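Local coordinates for protein endoglucanase (Clostridium thermocellum, PDB 2E4T) that hydrolyses internal beta-1,4-glucosidic linkages of cellulose and probably xyloglucan, this chain being the glycoside hydrolase family 44 module of a larger, multidomain cellulase, at residues Tyr51-Asn56 with Met158-Asn163; Leu109-Tyr114 with Val137-Gly142. All coordinates share one frame; numbering follows the deposited sequence. Where two conformers were deposited one is given.

Interaction 1 (Tyr51-Asn56 with Met158-Asn163); sequences YNWENN and MDEFVN. With CA (calcium ion), chain C.
Trp53 and Phe161 lie against each other with their planes only 5° apart, yet slid so far that the rings barely overlap. Each ring instead takes the other residue's CB over its face. Trp53 CB sits 3.5 Å from the centroid of the Phe161 ring, and Phe161 CB comes 3.4 Å from the centroid of the Trp53 five-membered ring. The pair is thus a reciprocal CH-pi contact, the two side chains passing in opposite directions. Phe161 CG, anti to its backbone N (chi1 179°), is thereby set against Trp53 CG at the root of the indole. Beyond the pyrrole part, the indole runs under the helix backbone, with Phe161 CA over its centre, while Glu160 CG reaches the edge of the six-membered ring at Trp53 CZ2 (3.7 Å). Glu54 CG lies over the opposite face, toward the rim. At the far end of the phenyl ring, Phe161 CZ meets the edge of Tyr51 at Tyr51 CE2 (3.9 Å), the two side chains crossing at about a right angle.

Water 1 joins the polar ends: it donates to Glu54 OE2 (2.7 Å) and to Glu160 OE1 (2.8 Å), and accepts a weak bond from Trp53 NE1. It may ease repulsion between the two carboxylates; Glu160 OE2 is also paired with Lys141. Behind these groups, Tyr51 OH bonds Asn56 OD1 (2.7 Å), and Asn52 OD1 accepts from Glu54 N in an Asx turn that helps set where Glu54 starts. Glu54 grips the calcium ion with both carboxylate oxygens; the backbone O of Asp150 and of Tyr155, Asp153 OD1 and two waters complete the shell. The whole is a calcium-site loop packed on a helix of the TIM-like barrel.

Interaction 2 (Leu109-Tyr114 with Val137-Gly142); sequences LQAAGY and VKFEKG
At the end of the antiparallel pairing of strands 114-116 and 134-138, part of a small three-stranded sheet, Val137 meets Gly113, which lies in the loop between barrel strand 104-109 and strand 114-116. Val137 N donates to Gly113 O over 2.9 Å; the N-H is nearly straight on the acceptor (170°), although the donor stands above the carbonyl plane. Gly113 has phi 140° and psi -23°, backbone angles at which a CB would jam against the carbonyl oxygen of the preceding residue.

The isopropyl group of Val137 points toward the loop and touches it with both methyls. Val137 CG1, anti to the backbone N, reaches Gln110 O at 3.5 Å, whereas Val137 CG2 approaches Tyr114 C (4.1 Å) where the loop enters the strand. Two residues on, Phe139 offers the edge of its ring. Phe139 CE1 stands 3.5 Å from Gln110 O, which lies in the ring plane, and Phe139 CZ touches Ala111 CB at 4.0 Å. Gln110 O therefore has a methyl group and a ring edge as neighbours. The amide end of the Gln110 side chain leads away from this contact, its NE2 bonding Thr48 O.

Around the turn, Asp184 OD2 accepts from the backbone N of both Ala111 and Ala112, and Lys210 binds Ala111 O. Phe139 also packs on Ala213 and Leu214 of helix 204-221. One backbone bond thus joins the two segments, and the other contacts are van der Waals approaches, two of them to the carbonyl oxygen Gln110 O, whose approach to the ring edge is probably mildly attractive electrostatically.

The centres of the two interactions are 9 Å apart, on the same side of the chain's centre. In sequence the segments run 51-56, 109-114, 137-142, 158-163, so both halves of interaction 2 fall between those of interaction 1. They meet directly: Lys141 NZ forms a salt bridge with Glu160 OE2 (2.7 Å), and Gln110 CG packs on Tyr51 O. Barrel strand 104-109 leads through the small sheet of strands 114-116, 134-138 and 155-157 into helix 158-169, then to parallel strand 180-183. This beta-alpha-beta crossover supplies calcium ligands Asp150, Asp153 and Tyr155, while the loop after strand 40-43 supplies Glu54, so the calcium joins two parts of the chain.

Interaction 1 (Tyr51-Asn56 with Met158-Asn163)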
# COMPACT_ATOMS: atom_id res chain seq x y z
N TYR A 51 -6.14 -9.82 16.71
CA TYR A 51 -4.94 -9.73 17.52
C TYR A 51 -5.22 -9.01 18.84
O TYR A 51 -5.78 -7.91 18.85
CB TYR A 51 -3.87 -8.94 16.73
CG TYR A 51 -2.64 -8.60 17.57
CD1 TYR A 51 -1.74 -9.59 17.98
CD2 TYR A 51 -2.44 -7.29 18.00
CE1 TYR A 51 -0.65 -9.27 18.75
CE2 TYR A 51 -1.34 -6.97 18.80
CZ TYR A 51 -0.47 -7.96 19.20
OH TYR A 51 0.59 -7.61 20.03
N ASN A 52 -4.80 -9.65 19.95
CA ASN A 52 -4.98 -9.10 21.29
C ASN A 52 -3.64 -8.60 21.79
O ASN A 52 -2.75 -9.39 22.10
CB ASN A 52 -5.51 -10.21 22.19
CG ASN A 52 -5.79 -9.74 23.60
OD1 ASN A 52 -5.27 -8.72 24.05
ND2 ASN A 52 -6.62 -10.52 24.31
N TRP A 53 -3.47 -7.26 21.90
CA TRP A 53 -2.17 -6.73 22.28
C TRP A 53 -1.76 -7.15 23.71
O TRP A 53 -0.58 -7.10 24.06
CB TRP A 53 -2.16 -5.19 22.17
CG TRP A 53 -2.86 -4.48 23.28
CD1 TRP A 53 -4.20 -4.28 23.43
CD2 TRP A 53 -2.22 -3.81 24.39
NE1 TRP A 53 -4.45 -3.53 24.58
CE2 TRP A 53 -3.25 -3.24 25.16
CE3 TRP A 53 -0.88 -3.62 24.78
CZ2 TRP A 53 -2.98 -2.45 26.30
CZ3 TRP A 53 -0.61 -2.85 25.90
CH2 TRP A 53 -1.65 -2.28 26.64
N GLU A 54 -2.75 -7.51 24.54
CA GLU A 54 -2.40 -7.82 25.93
C GLU A 54 -1.61 -9.10 26.07
O GLU A 54 -0.79 -9.23 26.97
CB GLU A 54 -3.66 -7.91 26.80
CG GLU A 54 -4.51 -6.65 26.78
CD GLU A 54 -5.70 -6.72 27.75
OE1 GLU A 54 -6.05 -7.85 28.21
OE2 GLU A 54 -6.30 -5.66 28.05
N ASN A 55 -1.91 -10.08 25.19
CA ASN A 55 -1.29 -11.43 25.29
C ASN A 55 -0.74 -11.94 23.99
O ASN A 55 -0.16 -13.04 23.97
CB ASN A 55 -2.28 -12.40 25.93
CG ASN A 55 -3.54 -12.49 25.14
OD1 ASN A 55 -3.57 -12.26 23.92
ND2 ASN A 55 -4.63 -12.85 25.82
N ASN A 56 -0.88 -11.19 22.88
CA ASN A 56 -0.31 -11.52 21.57
C ASN A 56 -1.01 -12.67 20.83
O ASN A 56 -0.53 -13.02 19.74
CB ASN A 56 1.20 -11.74 21.61
CG ASN A 56 1.89 -10.52 22.15
OD1 ASN A 56 1.90 -9.45 21.50
ND2 ASN A 56 2.44 -10.64 23.34
N MET A 158 -8.27 -0.14 22.98
CA MET A 158 -7.38 0.35 21.93
C MET A 158 -6.57 1.57 22.34
O MET A 158 -5.39 1.66 21.97
CB MET A 158 -8.14 0.62 20.61
CG MET A 158 -8.67 -0.64 19.95
SD MET A 158 -7.37 -1.82 19.52
CE MET A 158 -7.49 -2.99 20.86
N ASP A 159 -7.18 2.52 23.05
CA ASP A 159 -6.39 3.67 23.44
C ASP A 159 -5.24 3.26 24.41
O ASP A 159 -4.17 3.86 24.36
CB ASP A 159 -7.25 4.83 23.95
CG ASP A 159 -8.11 4.54 25.17
OD1 ASP A 159 -8.20 3.41 25.67
OD2 ASP A 159 -8.74 5.58 25.61
N GLU A 160 -5.48 2.26 25.26
CA GLU A 160 -4.45 1.79 26.15
C GLU A 160 -3.29 1.15 25.37
O GLU A 160 -2.11 1.32 25.71
CB GLU A 160 -5.04 0.83 27.18
CG GLU A 160 -4.06 0.50 28.30
CD GLU A 160 -4.74 -0.27 29.42
OE1 GLU A 160 -5.38 -1.34 29.13
OE2 GLU A 160 -4.64 0.18 30.60
N PHE A 161 -3.63 0.42 24.29
CA PHE A 161 -2.62 -0.16 23.39
C PHE A 161 -1.77 0.98 22.78
O PHE A 161 -0.52 0.95 22.80
CB PHE A 161 -3.37 -0.97 22.35
CG PHE A 161 -2.59 -1.68 21.25
CD1 PHE A 161 -1.22 -1.89 21.28
CD2 PHE A 161 -3.34 -2.17 20.18
CE1 PHE A 161 -0.60 -2.55 20.23
CE2 PHE A 161 -2.72 -2.85 19.13
CZ PHE A 161 -1.36 -3.04 19.16
N VAL A 162 -2.44 1.98 22.19
CA VAL A 162 -1.71 3.12 21.61
C VAL A 162 -0.84 3.79 22.68
O VAL A 162 0.31 4.16 22.44
CB VAL A 162 -2.66 4.08 20.90
CG1 VAL A 162 -1.91 5.32 20.42
CG2 VAL A 162 -3.32 3.37 19.73
N ASN A 163 -1.39 3.97 23.89
CA ASN A 163 -0.61 4.61 24.95
C ASN A 163 0.68 3.79 25.24
O ASN A 163 1.75 4.38 25.48
CB ASN A 163 -1.47 4.71 26.22
CG ASN A 163 -0.68 5.33 27.35
OD1 ASN A 163 -0.43 6.55 27.33
ND2 ASN A 163 -0.23 4.51 28.31
CA CA C . -7.94 -6.77 29.49
O HOH W 1 -6.23 -3.11 27.07
O HOH W 2 -8.07 -4.62 30.50
O HOH W 3 -8.67 -9.01 29.08

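Interaction 2 (Leu109-Tyr114 with Val137-Gly142)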
# COMPACT_ATOMS: atom_id res chain seq x y z
N LEU A 109 -5.14 -1.49 14.18
CA LEU A 109 -5.91 -1.60 15.42
C LEU A 109 -7.21 -2.38 15.12
O LEU A 109 -7.64 -2.53 13.98
CB LEU A 109 -6.23 -0.21 15.99
CG LEU A 109 -4.98 0.63 16.29
CD1 LEU A 109 -5.44 2.02 16.78
CD2 LEU A 109 -4.09 -0.05 17.32
N GLN A 110 -7.82 -2.87 16.22
CA GLN A 110 -8.87 -3.88 16.13
C GLN A 110 -10.25 -3.23 16.32
O GLN A 110 -10.54 -2.63 17.36
CB GLN A 110 -8.60 -4.93 17.22
CG GLN A 110 -7.35 -5.76 16.94
CD GLN A 110 -6.04 -4.98 16.95
OE1 GLN A 110 -5.75 -4.24 17.91
NE2 GLN A 110 -5.25 -5.14 15.88
N ALA A 111 -11.10 -3.38 15.29
CA ALA A 111 -12.40 -2.76 15.28
C ALA A 111 -13.56 -3.71 15.04
O ALA A 111 -14.72 -3.34 15.23
CB ALA A 111 -12.48 -1.58 14.29
N ALA A 112 -13.30 -4.95 14.60
CA ALA A 112 -14.39 -5.87 14.27
C ALA A 112 -15.22 -6.20 15.53
O ALA A 112 -16.40 -6.52 15.40
CB ALA A 112 -13.86 -7.14 13.64
N GLY A 113 -14.62 -6.13 16.70
CA GLY A 113 -15.36 -6.07 17.95
C GLY A 113 -14.78 -6.89 19.08
O GLY A 113 -15.06 -6.60 20.25
N TYR A 114 -13.99 -7.91 18.74
CA TYR A 114 -13.44 -8.84 19.73
C TYR A 114 -12.05 -9.28 19.26
O TYR A 114 -11.75 -9.25 18.04
CB TYR A 114 -14.33 -10.10 19.84
CG TYR A 114 -15.70 -9.79 20.37
CD1 TYR A 114 -15.97 -9.89 21.75
CD2 TYR A 114 -16.74 -9.38 19.54
CE1 TYR A 114 -17.23 -9.57 22.25
CE2 TYR A 114 -18.00 -9.03 20.03
CZ TYR A 114 -18.21 -9.14 21.41
OH TYR A 114 -19.47 -8.80 21.89
N VAL A 137 -13.47 -5.67 22.52
CA VAL A 137 -12.68 -4.46 22.35
C VAL A 137 -13.51 -3.24 22.66
O VAL A 137 -14.64 -3.10 22.17
CB VAL A 137 -12.17 -4.36 20.89
CG1 VAL A 137 -11.49 -3.03 20.67
CG2 VAL A 137 -11.20 -5.54 20.64
N LYS A 138 -12.94 -2.35 23.48
CA LYS A 138 -13.48 -1.01 23.67
C LYS A 138 -12.43 -0.03 23.19
O LYS A 138 -11.22 -0.23 23.46
CB LYS A 138 -13.87 -0.75 25.13
CG LYS A 138 -15.12 -1.52 25.51
CD LYS A 138 -15.59 -1.15 26.89
CE LYS A 138 -17.06 -1.53 27.16
NZ LYS A 138 -17.22 -3.06 27.07
N PHE A 139 -12.85 1.04 22.53
CA PHE A 139 -11.86 1.96 22.01
C PHE A 139 -11.25 2.86 23.08
O PHE A 139 -10.06 3.17 23.01
CB PHE A 139 -12.44 2.76 20.85
CG PHE A 139 -12.93 1.87 19.73
CD1 PHE A 139 -12.22 0.74 19.32
CD2 PHE A 139 -14.08 2.21 19.03
CE1 PHE A 139 -12.67 -0.05 18.23
CE2 PHE A 139 -14.52 1.43 17.97
CZ PHE A 139 -13.82 0.31 17.61
N GLU A 140 -12.10 3.28 24.04
CA GLU A 140 -11.66 4.16 25.13
C GLU A 140 -11.80 3.43 26.46
O GLU A 140 -12.90 3.02 26.85
CB GLU A 140 -12.45 5.43 25.23
CG GLU A 140 -12.09 6.30 24.09
CD GLU A 140 -12.64 7.73 24.15
OE1 GLU A 140 -12.80 8.27 25.28
OE2 GLU A 140 -12.81 8.39 23.08
N LYS A 141 -10.70 3.35 27.21
CA LYS A 141 -10.76 2.72 28.54
C LYS A 141 -11.63 3.50 29.52
O LYS A 141 -12.35 2.90 30.33
CB LYS A 141 -9.36 2.55 29.07
CG LYS A 141 -9.29 1.74 30.37
CD LYS A 141 -7.90 1.51 30.83
CE LYS A 141 -7.81 0.56 32.02
NZ LYS A 141 -6.46 0.45 32.58
N GLY A 142 -11.53 4.83 29.48
CA GLY A 142 -12.27 5.69 30.45
C GLY A 142 -11.90 5.47 31.89
O GLY A 142 -12.67 5.76 32.80